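Local coordinates for protein catechol 2,3-dioxygenase (Rhodococcus sp., PDB 2WL9) that probably cleaves catechol-type aromatic rings beside their two hydroxyl groups, using a single iron ion, in the breakdown of aromatic hydrocarbons, at residues 18-21 and 22-25; 154-157 and 158-161; 46-49 and 50-53; 91-94 and 95-98. One frame throughout, in Å; residues are numbered along the deposited sequence.

Three of the four contacts belong to the N-terminal half of the chain and come in the order interaction 1, interaction 3, interaction 4; interaction 2 follows in the second half. Interaction 1 lies on helix 17-24, and interaction 3 is the connection between strands 40-44 and 52-56 of the eight-stranded sheet; their centres are about 15 Å apart. Interaction 4 begins helix 94-100 after strand 90-91, the outermost on one side of the sheet within this chain, about 18 Å from interaction 3, centre to centre. Interaction 2 begins helix 157-167, across the chain's centre from interactions 1 and 3. Together they mark helix starts, a helical turn and a strand connection in the two VOC-type halves expected of a type I extradiol dioxygenase.

Interaction 1: residues 18-21 and 22-25; sequences DAWR and DYAA
Asp18 to Arg21 and Asp22 to Ala25 follow one another through almost the whole of helix 17-24, joined by four backbone hydrogen bonds, one from the N of each residue of 22-25 to the O of the residue four places earlier. The shortest runs from Ala24 N to Trp20 O (2.7 Å), and the straightest from Asp22 N to Asp18 O, at 174°. Three residues apart, Trp20 and Tyr23 send their side chains the same way, side by side. Tyr23 has CG anti to its N (chi1 177°), a setting that turns the ring edge toward the face of the indole. The pair is an offset edge-to-face one: the six-membered ring of Trp20 and the Tyr23 ring have centroids 5.7 Å apart and planes at 79°. Their closest atoms are Trp20 CZ3 and Tyr23 CD2, 4.1 Å apart. At the indole edge, Trp20 CE3 approaches Ala24 CB at 4.4 Å. Trp262 meets both rings, and Trp20 NE1 is hydrogen-bonded to Ser258 OG, so the helix packs on a loop and strand of the other half of the chain. The buried indole N-H is thereby satisfied, while the steep angle between the planes probably lets hydrogens at the tyrosine edge approach the indole pi density.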
loop_
_atom_site.group_PDB
_atom_site.type_symbol
_atom_site.label_atom_id
_atom_site.label_comp_id
_atom_site.label_asym_id
_atom_site.label_seq_id
_atom_site.Cartn_x
_atom_site.Cartn_y
_atom_site.Cartn_z
ATOM N N ASP C 18 19.871 31.231 32.544
ATOM C CA ASP C 18 21.054 30.505 32.163
ATOM C C ASP C 18 20.934 28.997 32.377
ATOM O O ASP C 18 21.306 28.253 31.554
ATOM C CB ASP C 18 22.254 31.011 32.965
ATOM C CG ASP C 18 22.887 32.229 32.366
ATOM O OD1 ASP C 18 22.285 32.823 31.484
ATOM O OD2 ASP C 18 23.990 32.578 32.772
ATOM N N ALA C 19 20.394 28.586 33.490
ATOM C CA ALA C 19 20.238 27.159 33.779
ATOM C C ALA C 19 19.232 26.504 32.834
ATOM O O ALA C 19 19.437 25.375 32.395
ATOM C CB ALA C 19 19.837 26.943 35.233
ATOM N N TRP C 20 18.158 27.231 32.521
ATOM C CA TRP C 20 17.102 26.750 31.619
ATOM C C TRP C 20 17.569 26.551 30.180
ATOM O O TRP C 20 17.177 25.580 29.524
ATOM C CB TRP C 20 15.893 27.688 31.658
ATOM C CG TRP C 20 14.879 27.278 32.669
ATOM C CD1 TRP C 20 14.677 27.830 33.900
ATOM C CD2 TRP C 20 13.930 26.216 32.542
ATOM N NE1 TRP C 20 13.655 27.180 34.547
ATOM C CE2 TRP C 20 13.180 26.182 33.737
ATOM C CE3 TRP C 20 13.643 25.285 31.535
ATOM C CZ2 TRP C 20 12.154 25.260 33.951
ATOM C CZ3 TRP C 20 12.625 24.365 31.751
ATOM C CH2 TRP C 20 11.890 24.362 32.948
ATOM N N ARG C 21 18.393 27.469 29.685
ATOM C CA ARG C 21 19.043 27.292 28.384
ATOM C C ARG C 21 19.876 26.015 28.402
ATOM O O ARG C 21 19.695 25.143 27.554
ATOM C CB ARG C 21 19.921 28.502 28.041
ATOM C CG ARG C 21 19.133 29.798 27.888
ATOM C CD ARG C 21 20.022 30.978 27.543
ATOM N NE ARG C 21 20.622 30.832 26.219
ATOM C CZ ARG C 21 20.783 31.827 25.351
ATOM N NH1 ARG C 21 20.370 33.053 25.646
ATOM N NH2 ARG C 21 21.340 31.590 24.175
ATOM N N ASP C 22 20.769 25.900 29.384
ATOM C CA ASP C 22 21.619 24.711 29.543
ATOM C C ASP C 22 20.799 23.423 29.559
ATOM O O ASP C 22 21.188 22.419 28.963
ATOM C CB ASP C 22 22.443 24.808 30.835
ATOM C CG ASP C 22 23.625 25.764 30.720
ATOM O OD1 ASP C 22 23.690 26.570 29.765
ATOM O OD2 ASP C 22 24.496 25.710 31.612
ATOM N N TYR C 23 19.648 23.476 30.227
ATOM C CA TYR C 23 18.805 22.316 30.441
ATOM C C TYR C 23 17.941 21.991 29.225
ATOM O O TYR C 23 18.024 20.888 28.683
ATOM C CB TYR C 23 17.941 22.550 31.677
ATOM C CG TYR C 23 16.949 21.461 32.021
ATOM C CD1 TYR C 23 17.316 20.399 32.846
ATOM C CD2 TYR C 23 15.629 21.521 31.568
ATOM C CE1 TYR C 23 16.400 19.409 33.193
ATOM C CE2 TYR C 23 14.705 20.533 31.915
ATOM C CZ TYR C 23 15.099 19.482 32.729
ATOM O OH TYR C 23 14.191 18.497 33.078
ATOM N N ALA C 24 17.123 22.950 28.796
ATOM C CA ALA C 24 16.153 22.703 27.727
ATOM C C ALA C 24 16.791 22.563 26.343
ATOM O O ALA C 24 16.314 21.783 25.519
ATOM C CB ALA C 24 15.089 23.782 27.717
ATOM N N ALA C 25 17.857 23.315 26.086
ATOM C CA ALA C 25 18.572 23.185 24.813
ATOM C C ALA C 25 19.702 22.160 24.895
ATOM O O ALA C 25 19.767 21.229 24.083
ATOM C CB ALA C 25 19.091 24.539 24.336
#

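Interaction 2: residues 154-157 and 158-161; sequences EDDV and EEAT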
loop_
_atom_site.group_PDB
_atom_site.type_symbol
_atom_site.label_atom_id
_atom_site.label_comp_id
_atom_site.label_asym_id
_atom_site.label_seq_id
_atom_site.Cartn_x
_atom_site.Cartn_y
_atom_site.Cartn_z
ATOM N N GLU C 154 -5.638 21.168 40.428
ATOM C CA GLU C 154 -7.075 21.397 40.444
ATOM C C GLU C 154 -7.606 21.081 41.833
ATOM O O GLU C 154 -7.541 19.935 42.271
ATOM C CB GLU C 154 -7.792 20.538 39.393
ATOM C CG GLU C 154 -7.318 20.727 37.958
ATOM C CD GLU C 154 -7.570 22.115 37.388
ATOM O OE1 GLU C 154 -8.449 22.848 37.889
ATOM O OE2 GLU C 154 -6.884 22.460 36.409
ATOM N N ASP C 155 -8.115 22.100 42.523
ATOM C CA ASP C 155 -8.754 21.907 43.831
ATOM C C ASP C 155 -10.132 21.250 43.702
ATOM O O ASP C 155 -10.637 20.645 44.657
ATOM C CB ASP C 155 -8.867 23.242 44.582
ATOM C CG ASP C 155 -9.886 24.195 43.957
ATOM O OD1 ASP C 155 -9.932 24.321 42.712
ATOM O OD2 ASP C 155 -10.648 24.823 44.722
ATOM N N ASP C 156 -10.742 21.398 42.530
ATOM C CA ASP C 156 -12.040 20.801 42.248
ATOM C C ASP C 156 -11.938 20.023 40.944
ATOM O O ASP C 156 -12.058 20.600 39.856
ATOM C CB ASP C 156 -13.116 21.884 42.140
ATOM C CG ASP C 156 -14.529 21.319 42.109
ATOM O OD1 ASP C 156 -14.748 20.218 41.554
ATOM O OD2 ASP C 156 -15.437 21.990 42.642
ATOM N N VAL C 157 -11.719 18.718 41.067
ATOM C CA VAL C 157 -11.590 17.823 39.909
ATOM C C VAL C 157 -12.811 17.845 38.992
ATOM O O VAL C 157 -12.666 17.945 37.775
ATOM C CB VAL C 157 -11.271 16.367 40.342
ATOM C CG1 VAL C 157 -11.165 15.447 39.131
ATOM C CG2 VAL C 157 -9.979 16.324 41.131
ATOM N N GLU C 158 -14.010 17.761 39.569
ATOM C CA GLU C 158 -15.228 17.736 38.762
ATOM C C GLU C 158 -15.472 19.033 37.977
ATOM O O GLU C 158 -15.823 18.982 36.795
ATOM C CB GLU C 158 -16.460 17.361 39.595
ATOM C CG GLU C 158 -17.514 16.630 38.773
ATOM C CD GLU C 158 -18.601 15.973 39.607
ATOM O OE1 GLU C 158 -18.795 16.358 40.785
ATOM O OE2 GLU C 158 -19.279 15.070 39.068
ATOM N N GLU C 159 -15.277 20.183 38.629
ATOM C CA GLU C 159 -15.418 21.478 37.955
ATOM C C GLU C 159 -14.403 21.620 36.824
ATOM O O GLU C 159 -14.745 22.079 35.736
ATOM C CB GLU C 159 -15.278 22.648 38.936
ATOM C CG GLU C 159 -16.600 23.122 39.525
ATOM C CD GLU C 159 -16.434 24.216 40.566
ATOM O OE1 GLU C 159 -15.344 24.831 40.646
ATOM O OE2 GLU C 159 -17.406 24.459 41.313
ATOM N N ALA C 160 -13.164 21.221 37.100
ATOM C CA ALA C 160 -12.102 21.177 36.097
ATOM C C ALA C 160 -12.488 20.296 34.901
ATOM O O ALA C 160 -12.276 20.679 33.749
ATOM C CB ALA C 160 -10.807 20.685 36.725
ATOM N N THR C 161 -13.064 19.128 35.169
ATOM C CA THR C 161 -13.478 18.245 34.077
ATOM C C THR C 161 -14.557 18.904 33.217
ATOM O O THR C 161 -14.442 18.912 31.992
ATOM C CB THR C 161 -13.922 16.845 34.564
ATOM O OG1 THR C 161 -12.938 16.317 35.455
ATOM C CG2 THR C 161 -14.058 15.897 33.385
#
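Asp156 meets Glu159 along its whole side chain, at the place where the loop after strand 149-152 turns into helix 157-167. Its CB lies 3.9 Å from Glu159 CB, and CG comes to 3.5 Å from that same Glu159 CB. With CG anti to the backbone N (chi1 -169°), the carboxylate swings over the first turn, where OD1 accepts from Glu159 N at 3.0 Å. That bond is nearly straight (173°), yet the donor stands well above the carboxylate plane. The other tip atom, Asp156 OD2, lies 3.2 Å from Glu159 CD. Here two carboxylates are stacked with planes 20° apart, and Asp156 OD2 and Glu159 OE2 are 3.4 Å apart. Such crowding of like charges would tend to raise the pKa of one group, although the nearby helix N-terminus should favour the negative form. At the next residue, Val157 O accepts from both Thr161 N and Thr161 OG1, one turn further along, the hydroxyl at 2.8 Å, and Glu154 lies along Ala160 CB. Phe201 of strand 199-201 packs on several of these side chains. An aspartate at the N-cap starts the helix here, within a beta-alpha-beta-beta-beta unit of the glyoxalase (VOC) kind whose first strand carries the iron ligand His149.

Interaction 3: residues 46-49 and 50-53; sequences DRWH and HRIV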
loop_
_atom_site.group_PDB
_atom_site.type_symbol
_atom_site.label_atom_id
_atom_site.label_comp_id
_atom_site.label_asym_id
_atom_site.label_seq_id
_atom_site.Cartn_x
_atom_site.Cartn_y
_atom_site.Cartn_z
ATOM N N ASP C 46 9.900 22.980 17.049
ATOM C CA ASP C 46 9.485 22.650 15.684
ATOM C C ASP C 46 9.403 23.906 14.820
ATOM O O ASP C 46 10.042 24.905 15.131
ATOM C CB ASP C 46 8.152 21.880 15.686
ATOM C CG ASP C 46 6.993 22.675 16.299
ATOM O OD1 ASP C 46 7.173 23.851 16.683
ATOM O OD2 ASP C 46 5.883 22.107 16.399
ATOM N N ARG C 47 8.610 23.847 13.749
ATOM C CA ARG C 47 8.424 24.977 12.828
ATOM C C ARG C 47 7.961 26.282 13.500
ATOM O O ARG C 47 8.345 27.374 13.072
ATOM C CB ARG C 47 7.388 24.605 11.776
ATOM C CG ARG C 47 7.898 24.079 10.444
ATOM C CD ARG C 47 6.757 24.201 9.406
ATOM N NE ARG C 47 5.465 23.961 10.053
ATOM C CZ ARG C 47 4.288 24.441 9.653
ATOM N NH1 ARG C 47 4.172 25.201 8.565
ATOM N NH2 ARG C 47 3.208 24.147 10.357
ATOM N N TRP C 48 7.101 26.162 14.514
ATOM C CA TRP C 48 6.555 27.321 15.228
ATOM C C TRP C 48 7.673 28.176 15.800
ATOM O O TRP C 48 8.695 27.651 16.243
ATOM C CB TRP C 48 5.674 26.879 16.400
ATOM C CG TRP C 48 4.358 26.241 16.053
ATOM C CD1 TRP C 48 4.057 25.477 14.946
ATOM C CD2 TRP C 48 3.178 26.251 16.866
ATOM N NE1 TRP C 48 2.745 25.057 15.008
ATOM C CE2 TRP C 48 2.188 25.512 16.178
ATOM C CE3 TRP C 48 2.854 26.841 18.101
ATOM C CZ2 TRP C 48 0.892 25.331 16.695
ATOM C CZ3 TRP C 48 1.568 26.665 18.612
ATOM C CH2 TRP C 48 0.602 25.917 17.908
ATOM N N HIS C 49 7.474 29.492 15.795
ATOM C CA HIS C 49 8.413 30.405 16.439
ATOM C C HIS C 49 8.825 29.851 17.806
ATOM O O HIS C 49 10.021 29.825 18.135
ATOM C CB HIS C 49 7.793 31.797 16.586
ATOM C CG HIS C 49 8.630 32.741 17.389
ATOM N ND1 HIS C 49 8.417 32.963 18.734
ATOM C CD2 HIS C 49 9.691 33.510 17.045
ATOM C CE1 HIS C 49 9.304 33.832 19.182
ATOM N NE2 HIS C 49 10.084 34.185 18.176
ATOM N N HIS C 50 7.843 29.376 18.578
ATOM C CA HIS C 50 8.107 28.798 19.902
ATOM C C HIS C 50 6.969 27.913 20.413
ATOM O O HIS C 50 5.818 28.051 19.978
ATOM C CB HIS C 50 8.359 29.906 20.936
ATOM C CG HIS C 50 7.133 30.695 21.274
ATOM N ND1 HIS C 50 6.696 31.751 20.509
ATOM C CD2 HIS C 50 6.239 30.566 22.283
ATOM C CE1 HIS C 50 5.589 32.244 21.032
ATOM N NE2 HIS C 50 5.286 31.540 22.105
ATOM N N ARG C 51 7.301 27.025 21.356
ATOM C CA ARG C 51 6.283 26.288 22.108
ATOM C C ARG C 51 6.236 26.741 23.572
ATOM O O ARG C 51 5.232 26.542 24.260
ATOM C CB ARG C 51 6.514 24.767 22.059
ATOM C CG ARG C 51 6.605 24.100 20.661
ATOM C CD ARG C 51 5.619 24.620 19.612
ATOM N NE ARG C 51 4.228 24.298 19.898
ATOM C CZ ARG C 51 3.418 23.566 19.126
ATOM N NH1 ARG C 51 3.822 23.048 17.976
ATOM N NH2 ARG C 51 2.170 23.369 19.512
ATOM N N ILE C 52 7.330 27.321 24.053
ATOM C CA ILE C 52 7.433 27.747 25.447
ATOM C C ILE C 52 8.060 29.136 25.536
ATOM O O ILE C 52 9.040 29.425 24.852
ATOM C CB ILE C 52 8.252 26.730 26.322
ATOM C CG1 ILE C 52 7.704 25.303 26.182
ATOM C CG2 ILE C 52 8.241 27.133 27.810
ATOM C CD1 ILE C 52 8.589 24.204 26.804
ATOM N N VAL C 53 7.469 29.977 26.383
ATOM C CA VAL C 53 8.017 31.296 26.705
ATOM C C VAL C 53 8.550 31.243 28.122
ATOM O O VAL C 53 7.843 30.835 29.039
ATOM C CB VAL C 53 6.950 32.417 26.629
ATOM C CG1 VAL C 53 7.610 33.791 26.673
ATOM C CG2 VAL C 53 6.125 32.289 25.374
#
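Asp46, Trp48 and Arg51 meet where the loop after strand 40-44 bends round into strand 52-56, with an Asx turn at its start, in which Asp46 OD1 accepts from Trp48 N at 3.2 Å. The guanidinium of Arg51 lies flat on the indole. Its plane is within 1° of that of Trp48, and Arg51 CZ sits 3.4 Å from the centroid of the six-membered ring, almost on the ring normal: a stack and a cation-pi contact at once. Arg51 NH2 is over the far end of the ring, 3.4 Å from Trp48 CH2. Bends at chi2 and chi3 (-40° and -68°) fold the arginine chain back onto the ring. At the guanidinium edge, Asp46 OD2 forms a salt bridge with Arg51 NH1 at 2.8 Å, though the hydrogen bond within it is weak, the N-H being poorly aimed. Arg51 NH2 also pairs with Glu6 and NE with Gly8 O, while Asp46 OD2 is bonded to Thr142. A buried positive charge is thus met by two acids and an aromatic face, which fixes the rotation of the group. On another side of the loop, His49 ND1 and His50 ND1 share a hydrogen bond of 2.8 Å, whose donor may be either. Their rings meet rim to rim with perpendicular planes, and His49 NE2 bonds Asp35. The connection closes on a classic beta bulge, in which Arg51 and Ile52 both face Leu43 of the neighbouring antiparallel strand.

Interaction 4: residues 91-94 and 95-98; sequences VASD and ADAA
Ser93 and Asp96 exchange polar contacts at the start of helix 94-100, while Ala92 touches Asp96 through carbon. Among the backbone bonds, Ala97 N donates to Ser93 O at 2.9 Å and Ala98 N to Asp94 O at 2.8 Å, the regular opening of an alpha-helix. The side-chain bonds are longer and weak. Asp96 N donates to Ser93 OG at 3.3 Å, and in return Ser93 N donates to Asp96 OD2, likewise at 3.3 Å. The serine hydroxyl points in addition at this same carboxylate oxygen, Ser93 OG lying 3.4 Å from Asp96 OD2, so OD2 gathers two donors while OG both gives and receives. Chi1 of Ser93 is 67°, which tucks OG between its own N and carbonyl carbon, near enough to serve the amide of the first turn. As for apolar packing, Ala92, the residue before the N-cap, brings its CB to 3.4 Å from Asp96 CB in the first turn. Ala92 and Asp96 also rest on Leu105 and Lys107 of strand 104-109, placing the helix start beside the strand next to 90-91. The negative carboxylate of Asp96 near the helix N-terminus should be electrostatically favourable. Reciprocal bonding of this kind, serine at N-cap and acid three residues on, is the capping box.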
loop_
_atom_site.group_PDB
_atom_site.type_symbol
_atom_site.label_atom_id
_atom_site.label_comp_id
_atom_site.label_asym_id
_atom_site.label_seq_id
_atom_site.Cartn_x
_atom_site.Cartn_y
_atom_site.Cartn_z
ATOM N N VAL C 91 -11.100 39.307 25.841
ATOM C CA VAL C 91 -10.801 39.259 24.412
ATOM C C VAL C 91 -9.562 40.116 24.189
ATOM O O VAL C 91 -9.610 41.333 24.363
ATOM C CB VAL C 91 -11.963 39.788 23.533
ATOM C CG1 VAL C 91 -11.581 39.744 22.038
ATOM C CG2 VAL C 91 -13.233 39.010 23.774
ATOM N N ALA C 92 -8.462 39.475 23.805
ATOM C CA ALA C 92 -7.191 40.162 23.652
ATOM C C ALA C 92 -7.199 41.089 22.445
ATOM O O ALA C 92 -7.837 40.803 21.429
ATOM C CB ALA C 92 -6.060 39.165 23.538
ATOM N N SER C 93 -6.490 42.204 22.573
ATOM C CA SER C 93 -6.278 43.116 21.457
ATOM C C SER C 93 -5.197 42.575 20.521
ATOM O O SER C 93 -4.528 41.576 20.829
ATOM C CB SER C 93 -5.845 44.485 21.977
ATOM O OG SER C 93 -4.560 44.398 22.575
ATOM N N ASP C 94 -5.009 43.255 19.391
ATOM C CA ASP C 94 -3.963 42.876 18.446
ATOM C C ASP C 94 -2.572 42.932 19.082
ATOM O O ASP C 94 -1.718 42.097 18.777
ATOM C CB ASP C 94 -4.011 43.741 17.180
ATOM C CG ASP C 94 -5.284 43.531 16.362
ATOM O OD1 ASP C 94 -5.928 42.453 16.456
ATOM O OD2 ASP C 94 -5.648 44.460 15.609
ATOM N N ALA C 95 -2.341 43.900 19.972
ATOM C CA ALA C 95 -1.063 43.951 20.693
ATOM C C ALA C 95 -0.854 42.781 21.671
ATOM O O ALA C 95 0.279 42.292 21.833
ATOM C CB ALA C 95 -0.891 45.278 21.402
ATOM N N ASP C 96 -1.934 42.338 22.316
ATOM C CA ASP C 96 -1.883 41.168 23.211
ATOM C C ASP C 96 -1.599 39.896 22.413
ATOM O O ASP C 96 -0.839 39.014 22.856
ATOM C CB ASP C 96 -3.206 40.995 23.972
ATOM C CG ASP C 96 -3.438 42.070 25.031
ATOM O OD1 ASP C 96 -2.465 42.629 25.569
ATOM O OD2 ASP C 96 -4.615 42.338 25.341
ATOM N N ALA C 97 -2.224 39.804 21.239
ATOM C CA ALA C 97 -2.035 38.668 20.347
ATOM C C ALA C 97 -0.615 38.649 19.816
ATOM O O ALA C 97 0.045 37.617 19.855
ATOM C CB ALA C 97 -3.047 38.693 19.203
ATOM N N ALA C 98 -0.138 39.803 19.347
ATOM C CA ALA C 98 1.245 39.946 18.892
ATOM C C ALA C 98 2.269 39.516 19.944
ATOM O O ALA C 98 3.291 38.912 19.612
ATOM C CB ALA C 98 1.514 41.378 18.435
#